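Local coordinates for protein pilin, type IV (Thermus thermophilus, PDB 4BHR) that is a type IV pilin, probably a subunit that assembles into pili starting from an inner membrane platform, at residues 30-35 against 52-57; 60-65 against 74-79. All coordinates share one frame; numbering follows the deposited sequence.

Interaction 1: residues 30-35 against 52-57; sequences PQLPQA and VTANND
Two backbone hydrogen bonds join Gln34 and Val52 as an antiparallel hydrogen-bonded pair. Val52 N donates to Gln34 O over 2.9 Å, nearly along the C=O axis. The return bond, from Gln34 N to Val52 O, is longer at 3.1 Å. Beside this pair Leu32 supplies most of the apolar contact. Its CG stands anti to the carbonyl carbon (chi1 -70°), and its two methyls divide the work. Leu32 CD2 meets Val52 CG1 at 3.7 Å, the side chains crossing obliquely. Leu32 CD1 reaches Ala54 CB at 4.0 Å and lies against the backbone N of that residue. Val52 CG1 stands anti to its backbone N (chi1 -176°), which places it against Leu32 CD2. Pro33 CB comes 3.2 Å from Val52 O and 3.9 Å from Thr53 CG2. The peptide bond between Leu32 and Pro33 is cis, so the chain bends sharply just before the short strand. Across this bend Gln34 NE2 donates to Gln31 O over 3.1 Å, from above the carbonyl plane. Further out, Phe61 touches both Leu32 and Val52, and Val14 and Val18 of helix 6-20 also pack on Val52. Just past the short strand, Cys36 is tied by a disulfide to Cys50 of strand 47-54. The arrangement is the edge of the antiparallel sheet in a pilin globular domain, a disulfide-linked beta hairpin beside the helix.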
loop_
_atom_site.group_PDB
_atom_site.type_symbol
_atom_site.label_atom_id
_atom_site.label_comp_id
_atom_site.label_asym_id
_atom_site.label_seq_id
_atom_site.Cartn_x
_atom_site.Cartn_y
_atom_site.Cartn_z
ATOM N N PRO A 30 -6.963 3.141 9.322
ATOM C CA PRO A 30 -7.078 4.612 9.216
ATOM C C PRO A 30 -7.958 4.968 8.030
ATOM O O PRO A 30 -8.333 4.063 7.246
ATOM C CB PRO A 30 -5.643 5.071 8.959
ATOM C CG PRO A 30 -4.919 3.871 8.420
ATOM C CD PRO A 30 -5.614 2.647 9.004
ATOM N N GLN A 31 -8.302 6.254 7.907
ATOM C CA GLN A 31 -9.170 6.744 6.834
ATOM C C GLN A 31 -8.440 6.565 5.485
ATOM O O GLN A 31 -7.319 7.020 5.322
ATOM C CB GLN A 31 -9.386 8.244 7.020
ATOM C CG GLN A 31 -10.234 8.898 5.936
ATOM C CD GLN A 31 -11.644 8.349 5.875
ATOM O OE1 GLN A 31 -12.268 8.139 6.910
ATOM N NE2 GLN A 31 -12.150 8.088 4.652
ATOM N N LEU A 32 -9.103 5.876 4.573
ATOM C CA LEU A 32 -8.589 5.575 3.254
ATOM C C LEU A 32 -9.639 5.965 2.228
ATOM O O LEU A 32 -10.837 6.044 2.579
ATOM C CB LEU A 32 -8.316 4.068 3.153
ATOM C CG LEU A 32 -7.126 3.555 4.004
ATOM C CD1 LEU A 32 -7.019 2.043 3.879
ATOM C CD2 LEU A 32 -5.832 4.201 3.514
ATOM N N PRO A 33 -9.227 6.222 0.971
ATOM C CA PRO A 33 -7.850 6.096 0.449
ATOM C C PRO A 33 -6.920 7.281 0.682
ATOM O O PRO A 33 -7.356 8.394 1.018
ATOM C CB PRO A 33 -8.068 5.977 -1.047
ATOM C CG PRO A 33 -9.256 6.890 -1.287
ATOM C CD PRO A 33 -10.152 6.672 -0.087
ATOM N N GLN A 34 -5.608 7.021 0.557
ATOM C CA GLN A 34 -4.585 8.076 0.772
ATOM C C GLN A 34 -3.437 7.813 -0.154
ATOM O O GLN A 34 -3.225 6.692 -0.562
ATOM C CB GLN A 34 -4.006 8.074 2.198
ATOM C CG GLN A 34 -5.041 8.321 3.298
ATOM C CD GLN A 34 -5.725 9.688 3.252
ATOM O OE1 GLN A 34 -5.248 10.639 2.613
ATOM N NE2 GLN A 34 -6.884 9.789 3.940
ATOM N N ALA A 35 -2.704 8.867 -0.503
ATOM C CA ALA A 35 -1.407 8.701 -1.152
ATOM C C ALA A 35 -0.428 7.920 -0.252
ATOM O O ALA A 35 -0.454 8.041 0.955
ATOM C CB ALA A 35 -0.812 10.099 -1.441
ATOM N N VAL A 52 -3.118 3.911 -1.414
ATOM C CA VAL A 52 -3.594 2.845 -0.559
ATOM C C VAL A 52 -5.114 2.954 -0.534
ATOM O O VAL A 52 -5.664 4.043 -0.249
ATOM C CB VAL A 52 -3.118 3.048 0.901
ATOM C CG1 VAL A 52 -3.553 1.845 1.755
ATOM C CG2 VAL A 52 -1.591 3.150 0.963
ATOM N N THR A 53 -5.783 1.824 -0.803
ATOM C CA THR A 53 -7.235 1.803 -0.799
ATOM C C THR A 53 -7.735 0.737 0.158
ATOM O O THR A 53 -7.075 -0.278 0.437
ATOM C CB THR A 53 -7.829 1.498 -2.211
ATOM O OG1 THR A 53 -7.205 0.315 -2.757
ATOM C CG2 THR A 53 -7.622 2.681 -3.140
ATOM N N ALA A 54 -8.938 0.966 0.704
ATOM C CA ALA A 54 -9.562 0.006 1.571
ATOM C C ALA A 54 -10.282 -1.087 0.788
ATOM O O ALA A 54 -11.051 -0.814 -0.183
ATOM C CB ALA A 54 -10.537 0.716 2.501
ATOM N N ASN A 55 -10.068 -2.321 1.213
ATOM C CA ASN A 55 -10.745 -3.466 0.597
ATOM C C ASN A 55 -12.215 -3.493 1.055
ATOM O O ASN A 55 -12.559 -2.946 2.110
ATOM C CB ASN A 55 -10.070 -4.774 1.014
ATOM C CG ASN A 55 -8.695 -4.999 0.331
ATOM O OD1 ASN A 55 -8.088 -4.060 -0.198
ATOM N ND2 ASN A 55 -8.184 -6.225 0.417
ATOM N N ASN A 56 -13.068 -4.077 0.228
ATOM C CA ASN A 56 -14.484 -4.147 0.581
ATOM C C ASN A 56 -14.783 -4.871 1.921
ATOM O O ASN A 56 -15.864 -4.681 2.524
ATOM C CB ASN A 56 -15.271 -4.758 -0.588
ATOM C CG ASN A 56 -15.340 -3.829 -1.808
ATOM O OD1 ASN A 56 -15.310 -2.605 -1.697
ATOM N ND2 ASN A 56 -15.446 -4.429 -2.987
ATOM N N ASP A 57 -13.857 -5.698 2.409
ATOM C CA ASP A 57 -14.137 -6.416 3.641
ATOM C C ASP A 57 -14.104 -5.542 4.873
ATOM O O ASP A 57 -14.451 -5.986 5.976
ATOM C CB ASP A 57 -13.261 -7.685 3.783
ATOM C CG ASP A 57 -11.781 -7.382 4.021
ATOM O OD1 ASP A 57 -11.403 -6.205 4.113
ATOM O OD2 ASP A 57 -11.017 -8.355 4.166
#

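Interaction 2: residues 60-65 against 74-79; sequences NFTVTA and SVSFDS
This is a beta hairpin inside the antiparallel pilin sheet, formed by strands 61-67 and 74-78. Val63 pairs with Phe77, and Ala65 with Val75, through backbone bonds in both directions. Thr62-Asp78 and Thr64-Ser76 are the non-hydrogen-bonded pairs between and beside them. The side chains sort by face. Val63, Ala65, Val75 and Phe77 are buried on one side. Phe77 CG is anti to the backbone N (chi1 176°), and its ring packs on Val11 and Ala15 of helix 6-20 and meets Phe84 edge-to-face. Thr62, Thr64, Ser76 and Asp78 form the other, polar face. Thr64 OG1 and Ser76 OG approach tip to tip at 3.1 Å. Thr62 OG1 lies beside its backbone N and is hydrogen-bonded to Asn55 OD1. A water donates to Thr62 OG1 over 2.6 Å and, weakly, to Asp78 OD2. Asp78 is extended, with CG anti to the backbone N, and its OD1 accepts from Ser80 N and Asn55 ND2. Ser79, just past strand 74-78, continues the pairing at the open end of the hairpin. Ser79 N donates to Phe61 O over 2.9 Å. Ser79 OG sits between its backbone N and carbonyl carbon (chi1 66°), where two bonds grip it. Ser79 OG accepts from Phe61 N at 2.8 Å and donates in plane to a lone pair of Asn60 OD1 at 2.7 Å. An alanine in place of Ser79 would remove the hydroxyl and would probably leave Phe61 N and Asn60 OD1 without their shared partner and loosen the strand end. Phe61 CG takes the crowded position between backbone N and carbonyl carbon (chi1 55°). This lays a ring face over Ser79 CB, a CH-pi contact of 3.8 Å to the Phe61 ring centroid.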
loop_
_atom_site.group_PDB
_atom_site.type_symbol
_atom_site.label_atom_id
_atom_site.label_comp_id
_atom_site.label_asym_id
_atom_site.label_seq_id
_atom_site.Cartn_x
_atom_site.Cartn_y
_atom_site.Cartn_z
ATOM N N ASN A 60 -9.029 -5.202 5.459
ATOM C CA ASN A 60 -7.769 -5.218 4.705
ATOM C C ASN A 60 -7.655 -4.062 3.755
ATOM O O ASN A 60 -8.635 -3.299 3.549
ATOM C CB ASN A 60 -7.679 -6.578 3.977
ATOM C CG ASN A 60 -7.323 -7.689 4.914
ATOM O OD1 ASN A 60 -6.214 -7.706 5.464
ATOM N ND2 ASN A 60 -8.263 -8.653 5.143
ATOM N N PHE A 61 -6.463 -3.921 3.162
ATOM C CA PHE A 61 -6.208 -2.785 2.265
ATOM C C PHE A 61 -5.314 -3.251 1.123
ATOM O O PHE A 61 -4.676 -4.309 1.183
ATOM C CB PHE A 61 -5.532 -1.614 3.033
ATOM C CG PHE A 61 -4.261 -2.036 3.746
ATOM C CD1 PHE A 61 -3.038 -1.960 3.061
ATOM C CD2 PHE A 61 -4.271 -2.511 5.057
ATOM C CE1 PHE A 61 -1.844 -2.389 3.672
ATOM C CE2 PHE A 61 -3.100 -2.942 5.668
ATOM C CZ PHE A 61 -1.879 -2.876 4.983
ATOM N N THR A 62 -5.229 -2.437 0.111
ATOM C CA THR A 62 -4.347 -2.720 -1.052
ATOM C C THR A 62 -3.488 -1.484 -1.310
ATOM O O THR A 62 -3.983 -0.354 -1.379
ATOM C CB THR A 62 -5.158 -3.039 -2.328
ATOM O OG1 THR A 62 -5.964 -4.215 -2.100
ATOM C CG2 THR A 62 -4.210 -3.346 -3.550
ATOM N N VAL A 63 -2.185 -1.709 -1.488
ATOM C CA VAL A 63 -1.257 -0.638 -1.826
ATOM C C VAL A 63 -0.884 -0.839 -3.271
ATOM O O VAL A 63 -0.475 -1.960 -3.651
ATOM C CB VAL A 63 0.054 -0.770 -0.970
ATOM C CG1 VAL A 63 0.985 0.416 -1.278
ATOM C CG2 VAL A 63 -0.297 -0.786 0.505
ATOM N N THR A 64 -1.019 0.215 -4.072
ATOM C CA THR A 64 -0.722 0.094 -5.499
ATOM C C THR A 64 0.200 1.188 -6.004
ATOM O O THR A 64 -0.061 2.356 -5.792
ATOM C CB THR A 64 -2.015 0.164 -6.322
ATOM O OG1 THR A 64 -2.912 -0.870 -5.883
ATOM C CG2 THR A 64 -1.642 -0.068 -7.820
ATOM N N ALA A 65 1.265 0.793 -6.701
ATOM C CA ALA A 65 2.215 1.756 -7.261
ATOM C C ALA A 65 2.281 1.594 -8.776
ATOM O O ALA A 65 2.401 0.497 -9.293
ATOM C CB ALA A 65 3.606 1.647 -6.653
ATOM N N SER A 74 2.731 -1.860 -12.979
ATOM C CA SER A 74 2.418 -1.544 -11.576
ATOM C C SER A 74 2.630 -2.771 -10.690
ATOM O O SER A 74 2.641 -3.924 -11.139
ATOM C CB SER A 74 0.957 -1.045 -11.441
ATOM O OG SER A 74 0.035 -2.021 -11.911
ATOM N N VAL A 75 2.796 -2.507 -9.397
ATOM C CA VAL A 75 2.970 -3.543 -8.435
ATOM C C VAL A 75 2.017 -3.206 -7.279
ATOM O O VAL A 75 1.811 -2.030 -6.985
ATOM C CB VAL A 75 4.414 -3.640 -7.956
ATOM C CG1 VAL A 75 4.981 -2.252 -7.606
ATOM C CG2 VAL A 75 4.546 -4.663 -6.827
ATOM N N SER A 76 1.432 -4.243 -6.738
ATOM C CA SER A 76 0.359 -4.179 -5.715
ATOM C C SER A 76 0.639 -5.065 -4.586
ATOM O O SER A 76 1.319 -6.056 -4.760
ATOM C CB SER A 76 -0.911 -4.778 -6.311
ATOM O OG SER A 76 -1.723 -3.713 -6.419
ATOM N N PHE A 77 0.154 -4.715 -3.390
ATOM C CA PHE A 77 0.246 -5.634 -2.277
ATOM C C PHE A 77 -1.104 -5.632 -1.581
ATOM O O PHE A 77 -1.630 -4.577 -1.291
ATOM C CB PHE A 77 1.370 -5.249 -1.291
ATOM C CG PHE A 77 1.406 -6.134 -0.098
ATOM C CD1 PHE A 77 0.602 -5.841 1.016
ATOM C CD2 PHE A 77 2.256 -7.239 -0.055
ATOM C CE1 PHE A 77 0.662 -6.651 2.150
ATOM C CE2 PHE A 77 2.331 -8.029 1.060
ATOM C CZ PHE A 77 1.507 -7.737 2.163
ATOM N N ASP A 78 -1.681 -6.810 -1.363
ATOM C CA ASP A 78 -3.066 -6.946 -0.809
ATOM C C ASP A 78 -2.953 -7.579 0.542
ATOM O O ASP A 78 -2.422 -8.678 0.668
ATOM C CB ASP A 78 -3.896 -7.841 -1.769
ATOM C CG ASP A 78 -5.352 -8.021 -1.317
ATOM O OD1 ASP A 78 -5.685 -7.641 -0.174
ATOM O OD2 ASP A 78 -6.156 -8.533 -2.129
ATOM N N SER A 79 -3.292 -6.826 1.613
ATOM C CA SER A 79 -3.041 -7.339 2.959
ATOM C C SER A 79 -3.902 -8.533 3.256
ATOM O O SER A 79 -3.631 -9.282 4.172
ATOM C CB SER A 79 -3.333 -6.269 4.014
ATOM O OG SER A 79 -4.703 -5.931 4.071
HETATM O O HOH W 1 -6.759 -5.836 -4.012
#

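How the interactions relate
The two interactions come in series along the chain, 30-35 with 52-57 first and then 60-65 with 74-79. Their centres are about 10 Å apart in one five-stranded antiparallel sheet. Strands 47-54 and 61-67 are neighbours in that sheet and connect them. Thr53 O and Thr62 N, 2.9 Å apart, make a probable backbone hydrogen bond between the two contacts. Interaction 1 lies at the sheet edge and near the surface; interaction 2 is deeper. Helix 6-20 packs on side chains from both. Together they bring successive hairpins into one sheet against the helix, within the soluble part of the pilin represented by this construct.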